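PDB 3FIJ: Lin1909 protein from Listeria innocua, which is functionally uncharacterised but binds manganese and may act as a gamma-glutamyl-gamma-aminobutyrate hydrolase of the peptidase C26 family. Local coordinates for residues 70-75 / 84-89; 96-101 / 118-123; 127-132 / 178-183; 152-157 / 193-198; 187-192 / 201-206. All coordinates share one frame; numbering follows the deposited sequence.

Contact 1 of 5, residues 70-75 / 84-89; sequences GQDITP and QEIGAY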
# COMPACT_ATOMS: atom_id res chain seq x y z
N GLY A 70 -16.85 -3.71 19.01
CA GLY A 70 -16.61 -2.40 18.46
C GLY A 70 -15.55 -1.66 19.25
O GLY A 70 -14.68 -2.26 19.88
N GLN A 71 -15.65 -0.34 19.23
CA GLN A 71 -14.69 0.52 19.92
C GLN A 71 -14.86 0.58 21.42
O GLN A 71 -15.88 0.17 21.98
CB GLN A 71 -14.79 1.93 19.35
CG GLN A 71 -14.39 2.02 17.90
CD GLN A 71 -14.72 3.36 17.30
OE1 GLN A 71 -14.17 3.75 16.27
NE2 GLN A 71 -15.65 4.07 17.94
N ASP A 72 -13.83 1.12 22.08
CA ASP A 72 -13.85 1.29 23.53
C ASP A 72 -14.99 2.25 23.86
O ASP A 72 -15.36 3.09 23.05
CB ASP A 72 -12.53 1.89 24.01
CG ASP A 72 -11.34 1.04 23.63
OD1 ASP A 72 -11.52 -0.18 23.42
OD2 ASP A 72 -10.22 1.59 23.54
N ILE A 73 -15.54 2.12 25.06
CA ILE A 73 -16.62 2.98 25.51
C ILE A 73 -16.03 4.30 25.97
O ILE A 73 -14.97 4.32 26.60
CB ILE A 73 -17.37 2.31 26.66
CG1 ILE A 73 -18.13 1.09 26.12
CG2 ILE A 73 -18.29 3.31 27.35
CD1 ILE A 73 -18.11 -0.11 27.03
N THR A 74 -16.70 5.41 25.66
CA THR A 74 -16.17 6.71 26.05
C THR A 74 -15.97 6.69 27.55
O THR A 74 -16.88 6.34 28.31
CB THR A 74 -17.11 7.88 25.64
OG1 THR A 74 -18.07 8.11 26.67
CG2 THR A 74 -17.82 7.55 24.34
N PRO A 75 -14.76 7.05 28.00
CA PRO A 75 -14.41 7.06 29.42
C PRO A 75 -15.29 7.95 30.29
O PRO A 75 -15.61 7.61 31.43
CB PRO A 75 -12.93 7.49 29.41
CG PRO A 75 -12.81 8.31 28.16
CD PRO A 75 -13.66 7.56 27.16
N GLN A 84 -3.69 8.01 28.07
CA GLN A 84 -2.91 7.99 26.84
C GLN A 84 -3.07 6.68 26.07
O GLN A 84 -3.01 6.68 24.84
CB GLN A 84 -1.42 8.23 27.14
CG GLN A 84 -1.13 9.61 27.73
CD GLN A 84 0.35 9.90 27.91
OE1 GLN A 84 0.76 10.43 28.94
NE2 GLN A 84 1.15 9.56 26.90
N GLU A 85 -3.31 5.58 26.77
CA GLU A 85 -3.44 4.31 26.07
C GLU A 85 -4.87 3.83 25.77
O GLU A 85 -5.09 2.67 25.45
CB GLU A 85 -2.65 3.20 26.79
CG GLU A 85 -2.72 3.23 28.29
CD GLU A 85 -1.91 4.35 28.91
OE1 GLU A 85 -2.40 4.94 29.89
OE2 GLU A 85 -0.79 4.64 28.44
N ILE A 86 -5.84 4.74 25.87
CA ILE A 86 -7.21 4.39 25.55
C ILE A 86 -7.27 4.40 24.02
O ILE A 86 -6.46 5.07 23.37
CB ILE A 86 -8.23 5.41 26.11
CG1 ILE A 86 -9.65 4.82 26.06
CG2 ILE A 86 -8.19 6.71 25.30
CD1 ILE A 86 -10.72 5.67 26.75
N GLY A 87 -8.21 3.66 23.44
CA GLY A 87 -8.33 3.64 21.99
C GLY A 87 -9.37 4.63 21.53
O GLY A 87 -9.70 5.59 22.24
N ALA A 88 -9.91 4.41 20.33
CA ALA A 88 -10.94 5.28 19.79
C ALA A 88 -12.31 4.92 20.39
O ALA A 88 -12.59 3.76 20.68
CB ALA A 88 -11.00 5.15 18.26
N TYR A 89 -13.14 5.93 20.59
CA TYR A 89 -14.47 5.73 21.13
C TYR A 89 -15.42 6.66 20.37
O TYR A 89 -14.97 7.58 19.71
CB TYR A 89 -14.49 5.99 22.64
CG TYR A 89 -13.77 7.24 23.11
CD1 TYR A 89 -14.44 8.46 23.21
CD2 TYR A 89 -12.43 7.19 23.49
CE1 TYR A 89 -13.79 9.60 23.68
CE2 TYR A 89 -11.76 8.32 23.95
CZ TYR A 89 -12.45 9.53 24.05
OH TYR A 89 -11.79 10.66 24.50
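Two irregular segments of the same long connection between strand 64-67 and helix 91-106 pass each other steeply, their directions 111° apart, and come closest where D72 CA lies 5.1 Å from Y89 CA. The backbone link here is weak: D72 N points to A88 O at 3.2 Å with a bent geometry. The D72 carboxylate reaches G87, whose N donates to OD2 at 2.9 Å, although the position of OD2 is less certain than most. Y89 takes the crowded chi1 of 45°, with CG between backbone N and carbonyl carbon, which lays its ring under the proline. P75 CD sits over the ring centre, 3.7 Å from the centroid of Y89, as a CH-pi contact. The same P75 CD meets I86 CD1 at 3.5 Å, so the pyrrolidine is gripped by the ring and the isoleucine tip. T74 crosses the Y89 ring at about a right angle, its CB nearest CD1. Hydroxyl Y89 OH makes a weak hydrogen bond to S153 O of a second subunit. The chemistry is thus split: the polar links at D72 are few and bent or uncertain, apolar packing of P75, I86 and Y89 lies beside them, and Y89 also reaches the second subunit.

Contact 2 of 5, residues 96-101 / 118-123; sequences YEIALV and MQLVNV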
# COMPACT_ATOMS: atom_id res chain seq x y z
N TYR A 96 -26.67 5.66 22.80
CA TYR A 96 -27.79 4.94 22.21
C TYR A 96 -27.92 3.54 22.79
O TYR A 96 -29.01 3.13 23.19
CB TYR A 96 -27.65 4.87 20.68
CG TYR A 96 -28.87 4.27 20.02
CD1 TYR A 96 -30.13 4.83 20.22
CD2 TYR A 96 -28.76 3.15 19.19
CE1 TYR A 96 -31.27 4.28 19.62
CE2 TYR A 96 -29.89 2.58 18.58
CZ TYR A 96 -31.14 3.15 18.80
OH TYR A 96 -32.26 2.62 18.20
N GLU A 97 -26.81 2.81 22.84
CA GLU A 97 -26.84 1.46 23.39
C GLU A 97 -27.24 1.50 24.86
O GLU A 97 -28.03 0.66 25.31
CB GLU A 97 -25.49 0.76 23.20
CG GLU A 97 -25.13 0.56 21.74
CD GLU A 97 -24.01 -0.42 21.52
OE1 GLU A 97 -23.05 -0.44 22.31
OE2 GLU A 97 -24.07 -1.18 20.54
N ILE A 98 -26.72 2.46 25.61
CA ILE A 98 -27.09 2.58 27.02
C ILE A 98 -28.62 2.65 27.05
O ILE A 98 -29.27 1.89 27.76
CB ILE A 98 -26.54 3.88 27.67
CG1 ILE A 98 -25.01 3.87 27.70
CG2 ILE A 98 -27.10 4.02 29.09
CD1 ILE A 98 -24.41 2.80 28.56
N ALA A 99 -29.17 3.56 26.24
CA ALA A 99 -30.62 3.73 26.15
C ALA A 99 -31.31 2.43 25.74
O ALA A 99 -32.42 2.15 26.19
CB ALA A 99 -30.95 4.85 25.16
N LEU A 100 -30.65 1.65 24.89
CA LEU A 100 -31.21 0.38 24.45
C LEU A 100 -31.32 -0.65 25.57
O LEU A 100 -32.38 -1.26 25.74
CB LEU A 100 -30.39 -0.24 23.29
CG LEU A 100 -30.47 0.32 21.87
CD1 LEU A 100 -29.54 -0.48 20.96
CD2 LEU A 100 -31.88 0.26 21.34
N VAL A 101 -30.25 -0.86 26.33
CA VAL A 101 -30.32 -1.86 27.41
C VAL A 101 -31.35 -1.47 28.46
O VAL A 101 -32.08 -2.32 28.96
CB VAL A 101 -28.94 -2.12 28.11
CG1 VAL A 101 -27.81 -2.07 27.08
CG2 VAL A 101 -28.71 -1.15 29.23
N MSE A 118 -20.59 -6.43 26.53
CA MSE A 118 -20.60 -6.80 27.95
C MSE A 118 -20.03 -5.64 28.78
O MSE A 118 -20.41 -5.43 29.93
CB MSE A 118 -19.76 -8.06 28.17
CG MSE A 118 -19.71 -8.55 29.61
SE MSE A 118 -18.29 -9.88 29.88
CE MSE A 118 -16.79 -8.63 30.13
N GLN A 119 -19.09 -4.90 28.20
CA GLN A 119 -18.51 -3.78 28.91
C GLN A 119 -19.46 -2.59 28.89
O GLN A 119 -19.46 -1.77 29.82
CB GLN A 119 -17.16 -3.41 28.30
CG GLN A 119 -16.14 -4.51 28.46
CD GLN A 119 -14.76 -4.09 28.03
OE1 GLN A 119 -13.81 -4.88 28.09
NE2 GLN A 119 -14.63 -2.85 27.59
N LEU A 120 -20.25 -2.48 27.83
CA LEU A 120 -21.19 -1.37 27.75
C LEU A 120 -22.30 -1.58 28.79
O LEU A 120 -22.77 -0.64 29.43
CB LEU A 120 -21.79 -1.26 26.35
CG LEU A 120 -22.78 -0.10 26.24
CD1 LEU A 120 -22.55 0.63 24.95
CD2 LEU A 120 -24.21 -0.61 26.36
N VAL A 121 -22.73 -2.82 28.97
CA VAL A 121 -23.76 -3.12 29.95
C VAL A 121 -23.21 -2.73 31.34
O VAL A 121 -23.85 -1.99 32.09
CB VAL A 121 -24.13 -4.61 29.90
CG1 VAL A 121 -24.97 -5.01 31.11
CG2 VAL A 121 -24.88 -4.89 28.63
N ASN A 122 -22.03 -3.22 31.68
CA ASN A 122 -21.42 -2.93 32.97
C ASN A 122 -21.40 -1.42 33.25
O ASN A 122 -21.80 -0.97 34.33
CB ASN A 122 -20.00 -3.51 33.00
CG ASN A 122 -19.39 -3.51 34.39
OD1 ASN A 122 -18.47 -2.75 34.68
ND2 ASN A 122 -19.92 -4.37 35.26
N VAL A 123 -20.96 -0.63 32.27
CA VAL A 123 -20.91 0.82 32.40
C VAL A 123 -22.32 1.41 32.56
O VAL A 123 -22.56 2.21 33.46
CB VAL A 123 -20.24 1.47 31.16
CG1 VAL A 123 -20.33 3.00 31.25
CG2 VAL A 123 -18.78 1.03 31.07
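The tight packing of this helix pair gathers round L120. Its CG stands anti to the backbone N (chi1 -180°), which throws both methyls across at helix 96-101, where the segment axes approach to 9.7 Å and cross at -75°. L120 CD2 lies 3.7 Å from E97 CB and 4.0 Å from V101 CG1, so it sits between residues one turn apart. From the third side I98 swings its tip inward, CD1 coming 4.1 Å from L120 CG and also lying against the backbone carbonyl of L120. The E97 aliphatic stem packs here, while its carboxylate turns to other partners: OE1 forms a salt bridge with R116, and OE2 binds R93 and the hydroxyl of T10. Away from L120 the fit loosens. V101 CG1 and V121 CG2 are 4.4 Å apart, V121 points its CB away, and I98 lies partly exposed at the border. Beneath both helices runs strand 64-67, whose L67 is touched by E97, V101 and V121. Two steeply crossed helices covering the parallel part of a mixed sheet belong to the layered alpha/beta arrangement of class I glutamine amidotransferases, in which helix 116-124, directly after strand 111-114, probably follows the nucleophile elbow.

Contact 3 of 5, residues 127-132 / 178-183; sequences GTLYQD and HHQFIK. With MN (manganese (II) ion), chain I.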
# COMPACT_ATOMS: atom_id res chain seq x y z
N GLY A 127 -20.82 0.37 36.49
CA GLY A 127 -19.51 -0.26 36.69
C GLY A 127 -18.42 0.56 36.05
O GLY A 127 -18.68 1.64 35.53
N THR A 128 -17.18 0.08 36.09
CA THR A 128 -16.06 0.80 35.48
C THR A 128 -15.21 -0.17 34.68
O THR A 128 -15.41 -1.38 34.74
CB THR A 128 -15.17 1.51 36.54
OG1 THR A 128 -14.56 0.54 37.39
CG2 THR A 128 -16.00 2.47 37.38
N LEU A 129 -14.24 0.37 33.94
CA LEU A 129 -13.37 -0.46 33.12
C LEU A 129 -11.90 -0.05 33.22
O LEU A 129 -11.60 1.08 33.60
CB LEU A 129 -13.77 -0.33 31.65
CG LEU A 129 -15.24 -0.43 31.25
CD1 LEU A 129 -15.40 -0.04 29.78
CD2 LEU A 129 -15.75 -1.83 31.52
N TYR A 130 -11.00 -0.97 32.90
CA TYR A 130 -9.58 -0.63 32.86
C TYR A 130 -9.47 -0.13 31.42
O TYR A 130 -9.94 -0.80 30.50
CB TYR A 130 -8.68 -1.87 33.00
CG TYR A 130 -8.53 -2.39 34.41
CD1 TYR A 130 -9.34 -3.42 34.87
CD2 TYR A 130 -7.57 -1.86 35.28
CE1 TYR A 130 -9.20 -3.92 36.16
CE2 TYR A 130 -7.42 -2.35 36.58
CZ TYR A 130 -8.24 -3.37 37.01
OH TYR A 130 -8.11 -3.87 38.28
N GLN A 131 -8.87 1.04 31.22
CA GLN A 131 -8.73 1.60 29.88
C GLN A 131 -7.77 0.85 28.96
O GLN A 131 -7.90 0.93 27.74
CB GLN A 131 -8.34 3.07 29.98
CG GLN A 131 -9.48 3.96 30.43
CD GLN A 131 -9.16 5.43 30.35
OE1 GLN A 131 -8.46 5.89 29.44
NE2 GLN A 131 -9.69 6.20 31.30
N ASP A 132 -6.81 0.13 29.54
CA ASP A 132 -5.84 -0.64 28.76
C ASP A 132 -5.25 -1.78 29.60
O ASP A 132 -5.20 -1.69 30.83
CB ASP A 132 -4.70 0.25 28.25
CG ASP A 132 -3.69 -0.50 27.39
OD1 ASP A 132 -4.10 -1.12 26.38
OD2 ASP A 132 -2.48 -0.47 27.71
N HIS A 178 -9.63 -7.99 22.69
CA HIS A 178 -9.87 -6.78 23.45
C HIS A 178 -8.65 -6.31 24.23
O HIS A 178 -7.74 -7.09 24.51
CB HIS A 178 -11.07 -6.98 24.39
CG HIS A 178 -10.88 -8.10 25.38
ND1 HIS A 178 -10.40 -7.89 26.65
CD2 HIS A 178 -11.10 -9.43 25.28
CE1 HIS A 178 -10.33 -9.04 27.29
NE2 HIS A 178 -10.75 -9.99 26.48
N HIS A 179 -8.63 -5.01 24.54
CA HIS A 179 -7.53 -4.45 25.31
C HIS A 179 -8.07 -3.74 26.54
O HIS A 179 -7.30 -3.14 27.31
CB HIS A 179 -6.66 -3.51 24.45
CG HIS A 179 -7.18 -2.11 24.36
ND1 HIS A 179 -8.31 -1.77 23.65
CD2 HIS A 179 -6.73 -0.96 24.92
CE1 HIS A 179 -8.54 -0.48 23.77
NE2 HIS A 179 -7.60 0.04 24.54
N GLN A 180 -9.38 -3.80 26.75
CA GLN A 180 -10.00 -3.19 27.93
C GLN A 180 -10.69 -4.28 28.75
O GLN A 180 -11.02 -5.34 28.21
CB GLN A 180 -11.02 -2.12 27.53
CG GLN A 180 -10.45 -0.96 26.73
CD GLN A 180 -11.27 0.31 26.90
OE1 GLN A 180 -12.50 0.27 26.92
NE2 GLN A 180 -10.60 1.45 27.03
N PHE A 181 -10.89 -4.03 30.04
CA PHE A 181 -11.54 -5.00 30.92
C PHE A 181 -12.47 -4.36 31.93
O PHE A 181 -12.35 -3.18 32.25
CB PHE A 181 -10.52 -5.79 31.74
CG PHE A 181 -9.39 -6.37 30.96
CD1 PHE A 181 -8.34 -5.56 30.54
CD2 PHE A 181 -9.37 -7.72 30.65
CE1 PHE A 181 -7.27 -6.09 29.84
CE2 PHE A 181 -8.30 -8.27 29.95
CZ PHE A 181 -7.25 -7.46 29.54
N ILE A 182 -13.39 -5.16 32.46
CA ILE A 182 -14.27 -4.67 33.50
C ILE A 182 -13.36 -4.48 34.73
O ILE A 182 -12.59 -5.38 35.08
CB ILE A 182 -15.36 -5.70 33.87
CG1 ILE A 182 -16.40 -5.80 32.74
CG2 ILE A 182 -16.02 -5.32 35.21
CD1 ILE A 182 -17.66 -6.58 33.11
N LYS A 183 -13.44 -3.31 35.35
CA LYS A 183 -12.64 -3.04 36.54
C LYS A 183 -13.61 -3.28 37.69
O LYS A 183 -13.59 -4.33 38.32
CB LYS A 183 -12.14 -1.59 36.54
CG LYS A 183 -11.11 -1.28 37.64
CD LYS A 183 -10.31 0.00 37.35
CE LYS A 183 -11.19 1.26 37.41
NZ LYS A 183 -10.57 2.46 36.76
MN MN I . -9.99 -12.18 26.79
O HOH W 1 -11.75 -12.82 25.51
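H178 opens the second segment as a metal ligand. Its NE2 binds the manganese at 2.3 Å, while ND1, on the other side of the ring, donates to Q180 O at 3.1 Å; that bond, tilted 28° from the imidazole plane, fixes the ring rotation and leaves NE2 for the ion. H179 turns its ring toward D132, whose carboxylate lies at the ring edge; Q180 CG covers one face of that ring. The Q180 amide then folds across to the other segment, NE2 donating to Q131 O at 2.8 Å from above the carbonyl plane. At F181 the strands pair as an antiparallel hydrogen-bonded pair with Y130: Y130 N to F181 O is short at 2.7 Å and lies in the carbonyl plane, whereas the return bond, F181 N to Y130 O, is weak at 3.4 Å. The F181 ring offers a face to H178 ND1. I182 faces L129 as a non-hydrogen-bonded pair with diverging side chains, yet its CG1 still meets L129 CD2 at 4.2 Å. K183 closes the run. Its N bonds T128 O at 2.8 Å, nearly straight (165°), and its chain, anti at chi1 and bent at chi3, drapes over Y130 with CG 3.7 Å from the ring centroid; the ammonium ends in a salt bridge with E80. The Y130 hydroxyl bonds E137. The result is a small two-stranded antiparallel sheet, separate from the main one, whose entry delivers H178 to a manganese site completed by H143, H154, S176, E201 and a water.

Contact 4 of 5, residues 152-157 / 193-198; sequences GSHTID and ARTADG. With MN (manganese (II) ion), chain I.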
# COMPACT_ATOMS: atom_id res chain seq x y z
N GLY A 152 -10.12 -20.49 19.72
CA GLY A 152 -9.94 -20.07 21.10
C GLY A 152 -8.46 -19.85 21.39
O GLY A 152 -7.61 -20.40 20.68
N SER A 153 -8.15 -19.06 22.41
CA SER A 153 -6.75 -18.80 22.74
C SER A 153 -6.43 -18.91 24.22
O SER A 153 -5.34 -19.37 24.59
CB SER A 153 -6.35 -17.41 22.23
OG SER A 153 -7.11 -16.39 22.85
N HIS A 154 -7.34 -18.47 25.08
CA HIS A 154 -7.11 -18.56 26.51
C HIS A 154 -8.22 -19.36 27.19
O HIS A 154 -9.38 -19.29 26.79
CB HIS A 154 -6.95 -17.16 27.16
CG HIS A 154 -8.09 -16.20 26.92
ND1 HIS A 154 -9.41 -16.59 26.92
CD2 HIS A 154 -8.09 -14.85 26.78
CE1 HIS A 154 -10.18 -15.52 26.79
NE2 HIS A 154 -9.41 -14.45 26.70
N THR A 155 -7.84 -20.15 28.20
CA THR A 155 -8.81 -20.99 28.90
C THR A 155 -9.51 -20.29 30.07
O THR A 155 -8.89 -19.60 30.87
CB THR A 155 -8.16 -22.34 29.38
OG1 THR A 155 -8.35 -22.52 30.79
CG2 THR A 155 -6.68 -22.39 29.05
N ILE A 156 -10.82 -20.47 30.15
CA ILE A 156 -11.62 -19.84 31.20
C ILE A 156 -12.24 -20.81 32.19
O ILE A 156 -12.70 -21.88 31.81
CB ILE A 156 -12.76 -19.02 30.58
CG1 ILE A 156 -13.61 -19.93 29.68
CG2 ILE A 156 -12.18 -17.85 29.81
CD1 ILE A 156 -14.82 -19.25 29.04
N ASP A 157 -12.25 -20.40 33.45
CA ASP A 157 -12.84 -21.19 34.53
C ASP A 157 -14.29 -20.75 34.56
O ASP A 157 -14.59 -19.56 34.61
CB ASP A 157 -12.16 -20.87 35.86
CG ASP A 157 -10.67 -21.11 35.82
OD1 ASP A 157 -10.26 -22.29 35.76
OD2 ASP A 157 -9.90 -20.13 35.86
N ALA A 193 -17.19 -16.22 34.63
CA ALA A 193 -16.05 -16.74 33.89
C ALA A 193 -14.85 -15.80 33.99
O ALA A 193 -14.99 -14.58 33.95
CB ALA A 193 -16.43 -16.94 32.43
N ARG A 194 -13.67 -16.39 34.12
CA ARG A 194 -12.41 -15.66 34.21
C ARG A 194 -11.29 -16.47 33.56
O ARG A 194 -11.39 -17.70 33.44
CB ARG A 194 -12.00 -15.44 35.67
CG ARG A 194 -12.80 -14.45 36.48
CD ARG A 194 -12.34 -14.49 37.93
NE ARG A 194 -13.31 -13.89 38.84
CZ ARG A 194 -13.48 -12.58 39.02
NH1 ARG A 194 -12.74 -11.72 38.34
NH2 ARG A 194 -14.40 -12.14 39.87
N THR A 195 -10.23 -15.79 33.14
CA THR A 195 -9.06 -16.45 32.59
C THR A 195 -8.10 -16.58 33.77
O THR A 195 -8.24 -15.86 34.76
CB THR A 195 -8.37 -15.62 31.49
OG1 THR A 195 -8.53 -14.23 31.78
CG2 THR A 195 -8.95 -15.95 30.10
N ALA A 196 -7.13 -17.49 33.66
CA ALA A 196 -6.17 -17.75 34.73
C ALA A 196 -5.54 -16.51 35.37
O ALA A 196 -4.96 -16.60 36.46
CB ALA A 196 -5.07 -18.69 34.23
N ASP A 197 -5.65 -15.36 34.71
CA ASP A 197 -5.09 -14.14 35.25
C ASP A 197 -6.12 -13.36 36.06
O ASP A 197 -5.87 -12.24 36.51
CB ASP A 197 -4.54 -13.26 34.12
CG ASP A 197 -5.58 -12.94 33.06
OD1 ASP A 197 -6.72 -13.44 33.17
OD2 ASP A 197 -5.25 -12.19 32.11
N GLY A 198 -7.29 -13.96 36.24
CA GLY A 198 -8.35 -13.32 37.01
C GLY A 198 -9.25 -12.33 36.27
O GLY A 198 -10.26 -11.88 36.83
MN MN I . -9.99 -12.18 26.79
O HOH W 2 -6.61 -18.27 30.94
O HOH W 1 -11.75 -12.82 25.51
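Both key side chains use crowded rotamers: H154 carries CG between its backbone N and carbonyl carbon (chi1 55°), and T195 does the same with OG1 (chi1 32°), short of the staggered position. The first turns the imidazole toward the neighbouring strand; the second sends the methyl CG2 straight over it. T195 CG2 stands 3.3 Å from the centroid of the H154 ring, only 14° off the normal, a close CH-pi contact. At the ring edge NE2 binds the manganese at 2.3 Å, so the methyl covers one face of a metal-ligand ring and probably limits its rotation. T195 OG1 is held by a very short bond to D197 OD1, 2.4 Å, using the syn lone pair. D197 OD2 in turn bonds H143 NE2, a second-shell link that probably orients that ligand. Strands 154-158 and 189-195 are antiparallel neighbours in the main mixed sheet. D157 N meets R194 O at 2.8 Å, nearly along the C=O axis, while R194 N to D157 O is weak at 3.3 Å. On the other flank of strand 154-158, S153 and H154 both face V174 in a classic beta bulge. A type I turn runs from T195 to G198. Water 2 bridges strand 154-158 and this turn, donating to T155 O at 2.6 Å and accepting from A196 N at 2.9 Å. R194 lies along the turn, its NH1 donating to G198 O in the guanidinium plane. D157 OD1 turns aside to a salt bridge with K171.

Contact 5 of 5, residues 187-192 / 201-206; sequences PSFKVT and EAVEGD. With MN (manganese (II) ion), chain I.
F189 packs its CB against V203 CG1 at 3.5 Å, the two side chains crossing at about a right angle on the face that also carries V191. The backbones beneath are the arms of a beta hairpin in regular antiparallel register. K190 and E204 form the hydrogen-bonded pair at its middle, with K190 N to E204 O 2.8 Å and E204 N to K190 O 2.9 Å, both nearly along the C=O axes. T192 N binds A202 O at 2.8 Å from above the carbonyl plane, and at the other end D206 N to S188 O is weak and long, 3.5 Å. On the opposite face T192 lies across E204. Its OG1 donates to OE1 of E204 at 3.3 Å, approaching 57° out of the carboxylate plane; the carboxylate is also bound by the backbone amides of L164 (OE1) and E163 (OE2). The E201 side chain turns out of the hairpin, while its backbone stays paired with A193 and Q216: bent at chi2 (-70°), the chain carries OE2 to the manganese at 2.4 Å. Its other oxygen, OE1, accepts a hydrogen bond from water 1, itself a ligand, so the carboxylate grips the site twice. Strand 200-205 runs between strand 189-195 and strand 212-215, with V203 bonded to G214. The F189-V203 face lies under helix 116-124, where V121 touches F189 and M118, a selenomethionine, touches V203, while Y212 meets the F189 ring almost perpendicularly.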
# COMPACT_ATOMS: atom_id res chain seq x y z
N PRO A 187 -23.39 -3.27 40.11
CA PRO A 187 -24.20 -4.08 41.03
C PRO A 187 -25.37 -4.76 40.34
O PRO A 187 -25.93 -4.23 39.38
CB PRO A 187 -24.65 -3.06 42.07
CG PRO A 187 -24.80 -1.82 41.26
CD PRO A 187 -23.55 -1.84 40.39
N SER A 188 -25.74 -5.94 40.84
CA SER A 188 -26.83 -6.77 40.32
C SER A 188 -26.32 -7.70 39.22
O SER A 188 -27.07 -8.14 38.35
CB SER A 188 -27.97 -5.90 39.78
OG SER A 188 -28.51 -5.09 40.80
N PHE A 189 -25.02 -7.99 39.27
CA PHE A 189 -24.39 -8.89 38.31
C PHE A 189 -23.39 -9.76 39.05
O PHE A 189 -22.91 -9.41 40.12
CB PHE A 189 -23.65 -8.11 37.23
CG PHE A 189 -24.55 -7.35 36.30
CD1 PHE A 189 -24.97 -6.06 36.61
CD2 PHE A 189 -24.99 -7.93 35.12
CE1 PHE A 189 -25.82 -5.36 35.76
CE2 PHE A 189 -25.84 -7.24 34.26
CZ PHE A 189 -26.25 -5.95 34.58
N LYS A 190 -23.08 -10.91 38.47
CA LYS A 190 -22.10 -11.80 39.05
C LYS A 190 -21.20 -12.27 37.92
O LYS A 190 -21.66 -12.51 36.80
CB LYS A 190 -22.80 -12.99 39.73
CG LYS A 190 -23.76 -13.75 38.84
CD LYS A 190 -24.52 -14.83 39.61
CE LYS A 190 -25.45 -15.61 38.67
NZ LYS A 190 -26.08 -16.81 39.32
N VAL A 191 -19.91 -12.36 38.21
CA VAL A 191 -18.94 -12.81 37.23
C VAL A 191 -19.07 -14.33 37.21
O VAL A 191 -19.13 -14.95 38.26
CB VAL A 191 -17.49 -12.41 37.65
CG1 VAL A 191 -17.18 -12.99 39.01
CG2 VAL A 191 -16.48 -12.93 36.65
N THR A 192 -19.13 -14.93 36.02
CA THR A 192 -19.25 -16.38 35.92
C THR A 192 -18.11 -17.03 35.15
O THR A 192 -18.07 -18.25 35.02
CB THR A 192 -20.58 -16.80 35.27
OG1 THR A 192 -20.74 -16.13 34.01
CG2 THR A 192 -21.73 -16.46 36.19
N GLU A 201 -14.37 -12.59 32.09
CA GLU A 201 -14.73 -13.04 30.75
C GLU A 201 -16.23 -13.21 30.52
O GLU A 201 -16.69 -13.19 29.37
CB GLU A 201 -14.01 -14.35 30.43
CG GLU A 201 -12.51 -14.22 30.15
CD GLU A 201 -12.20 -13.53 28.82
OE1 GLU A 201 -12.87 -13.82 27.80
OE2 GLU A 201 -11.27 -12.69 28.78
N ALA A 202 -16.98 -13.40 31.60
CA ALA A 202 -18.43 -13.57 31.48
C ALA A 202 -19.17 -13.02 32.70
O ALA A 202 -18.78 -13.22 33.85
CB ALA A 202 -18.76 -15.06 31.30
N VAL A 203 -20.27 -12.32 32.44
CA VAL A 203 -21.06 -11.74 33.50
C VAL A 203 -22.52 -12.11 33.30
O VAL A 203 -23.01 -12.12 32.17
CB VAL A 203 -20.94 -10.20 33.50
CG1 VAL A 203 -21.77 -9.60 34.64
CG2 VAL A 203 -19.48 -9.80 33.62
N GLU A 204 -23.22 -12.42 34.39
CA GLU A 204 -24.64 -12.74 34.32
C GLU A 204 -25.37 -11.90 35.36
O GLU A 204 -24.75 -11.34 36.26
CB GLU A 204 -24.86 -14.23 34.56
CG GLU A 204 -24.18 -15.08 33.48
CD GLU A 204 -24.34 -16.57 33.68
OE1 GLU A 204 -23.61 -17.33 33.00
OE2 GLU A 204 -25.18 -16.99 34.51
N GLY A 205 -26.67 -11.77 35.21
CA GLY A 205 -27.42 -10.99 36.16
C GLY A 205 -28.07 -11.88 37.21
O GLY A 205 -28.05 -13.11 37.10
N ASP A 206 -28.61 -11.25 38.24
CA ASP A 206 -29.32 -11.97 39.29
C ASP A 206 -30.39 -11.01 39.78
O ASP A 206 -30.10 -9.91 40.24
CB ASP A 206 -28.37 -12.38 40.41
CG ASP A 206 -27.69 -11.21 41.07
OD1 ASP A 206 -27.03 -10.43 40.35
OD2 ASP A 206 -27.81 -11.08 42.30
MN MN I . -9.99 -12.18 26.79
O HOH W 1 -11.75 -12.82 25.51

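Overall arrangement
Contacts 3, 4 and 5 converge on one manganese, each giving one ligand (H178, H154, E201) and sharing water 1; H143 and S176 complete the site. Their centres are about 15 to 16 Å apart. Contacts 4 and 5 share strand 189-195, with A193 O to E201 N 2.8 Å as a probable hydrogen bond between them. Contact 2 lies away from the metal but joins neighbours: M118 SE packs 3.9 Å from V203 CG2 of contact 5, and N122 O to G127 N, 2.7 Å, probably bonds it to contact 3. Contact 1 touches contacts 2 and 3, I73 against L120 and I86 against Q131. Its D72 side chain is about 13 Å from the manganese, near but not touching a possible Cys-His-Glu triad, as in the family.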